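Local coordinates for protein starch synthase I (Hordeum vulgare, PDB 4HLN) that belongs to the plant starch synthase family, with an N-terminal starch synthase catalytic domain followed by a group 1 glycosyl transferase domain, at residues A[235-238]-A[239-243]. Numbering follows the deposited sequence.
Sequences NQFR and YTLLC
Tyr239 N donates to Asn235 O at 2.9 Å, the first of four i to i+4 bonds that join residues 235-238 to 239-243 as successive turns of one alpha-helix. Thr240, Leu241 and Leu242 follow with Gln236, Phe237 and Arg238. Gln236 O takes two bonds. Thr240 N and Thr240 OG1 reach Gln236 O from opposite faces of its carbonyl plane, OG1 at 2.6 Å. Thr240 OG1 lies beside its own backbone N (chi1 -67°), which turns the hydroxyl back to the preceding turn.

Arg238 and Tyr239 point the same way, with guanidinium and ring planes 78° apart. Arg238 CB sits over one ring face, offset toward the rim. Arg238 NH1 lies 3.7 Å from Tyr239 CE1 and donates to Asn235 OD1 at 2.7 Å. A bend at chi3 (99°) puts the guanidinium alongside Tyr239 and within reach of Asn235 OD1. Arg238 NE and NH1 are also hydrogen-bonded to Ser217 O and Phe229 O, respectively, and Tyr239 OH to Tyr168 OH and Phe229 O. Leu241 CG lies over one face of the Phe237 ring, and Leu241 CD1 is 3.7 Å from Phe237 CZ.

This is the N-terminal end of helix 235-252, a largely buried part of the starch synthase catalytic domain. Gln236 and Thr240 touch Phe347 of helix 347-354, and Cys243 packs on helix 276-284. Phe237 meets His196 of strand 195-205 edge-to-face.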
# COMPACT_ATOMS: atom_id res chain seq x y z
N ASN A 235 19.74 -9.12 10.33
CA ASN A 235 18.32 -8.90 10.14
C ASN A 235 17.44 -10.06 10.57
O ASN A 235 16.54 -9.91 11.41
CB ASN A 235 18.02 -8.56 8.68
CG ASN A 235 18.14 -7.09 8.40
OD1 ASN A 235 18.25 -6.29 9.32
ND2 ASN A 235 18.12 -6.71 7.12
N GLN A 236 17.69 -11.23 9.99
CA GLN A 236 16.86 -12.38 10.31
C GLN A 236 16.72 -12.52 11.82
O GLN A 236 15.63 -12.76 12.32
CB GLN A 236 17.44 -13.65 9.70
CG GLN A 236 16.60 -14.89 9.98
CD GLN A 236 17.34 -16.17 9.66
OE1 GLN A 236 18.43 -16.42 10.18
NE2 GLN A 236 16.75 -16.99 8.78
N PHE A 237 17.81 -12.35 12.53
CA PHE A 237 17.80 -12.39 13.98
C PHE A 237 16.97 -11.26 14.61
O PHE A 237 16.17 -11.49 15.53
CB PHE A 237 19.25 -12.37 14.50
CG PHE A 237 19.37 -12.05 15.96
CD1 PHE A 237 18.89 -12.93 16.92
CD2 PHE A 237 19.97 -10.87 16.37
CE1 PHE A 237 19.00 -12.63 18.28
CE2 PHE A 237 20.09 -10.57 17.73
CZ PHE A 237 19.61 -11.44 18.69
N ARG A 238 17.17 -10.04 14.11
CA ARG A 238 16.50 -8.87 14.67
C ARG A 238 14.99 -9.04 14.58
O ARG A 238 14.26 -8.80 15.54
CB ARG A 238 16.88 -7.58 13.93
CG ARG A 238 18.32 -7.11 14.09
CD ARG A 238 18.72 -6.26 12.90
NE ARG A 238 18.65 -4.83 13.16
CZ ARG A 238 18.20 -3.93 12.29
NH1 ARG A 238 17.77 -4.33 11.11
NH2 ARG A 238 18.18 -2.64 12.60
N TYR A 239 14.52 -9.47 13.42
CA TYR A 239 13.09 -9.52 13.17
C TYR A 239 12.43 -10.78 13.72
O TYR A 239 11.22 -10.81 13.96
CB TYR A 239 12.80 -9.23 11.70
CG TYR A 239 13.18 -7.80 11.43
CD1 TYR A 239 14.30 -7.48 10.69
CD2 TYR A 239 12.44 -6.76 11.99
CE1 TYR A 239 14.66 -6.14 10.48
CE2 TYR A 239 12.77 -5.44 11.79
CZ TYR A 239 13.88 -5.13 11.03
OH TYR A 239 14.20 -3.80 10.84
N THR A 240 13.24 -11.80 13.96
CA THR A 240 12.84 -12.93 14.78
C THR A 240 12.46 -12.46 16.19
O THR A 240 11.44 -12.88 16.74
CB THR A 240 13.97 -13.99 14.82
OG1 THR A 240 14.12 -14.56 13.52
CG2 THR A 240 13.67 -15.13 15.79
N LEU A 241 13.28 -11.58 16.77
CA LEU A 241 13.00 -11.06 18.10
C LEU A 241 11.68 -10.33 18.09
O LEU A 241 10.83 -10.51 18.98
CB LEU A 241 14.10 -10.11 18.57
CG LEU A 241 15.48 -10.70 18.80
CD1 LEU A 241 16.45 -9.66 19.35
CD2 LEU A 241 15.41 -11.92 19.70
N LEU A 242 11.51 -9.50 17.05
CA LEU A 242 10.31 -8.71 16.88
C LEU A 242 9.09 -9.61 16.96
O LEU A 242 8.11 -9.29 17.63
CB LEU A 242 10.31 -8.01 15.52
CG LEU A 242 8.99 -7.28 15.27
CD1 LEU A 242 8.69 -6.31 16.43
CD2 LEU A 242 8.98 -6.57 13.95
N CYS A 243 9.17 -10.75 16.29
CA CYS A 243 8.01 -11.62 16.14
C CYS A 243 7.66 -12.35 17.43
O CYS A 243 6.50 -12.39 17.81
CB CYS A 243 8.23 -12.59 14.98
SG CYS A 243 8.02 -11.83 13.33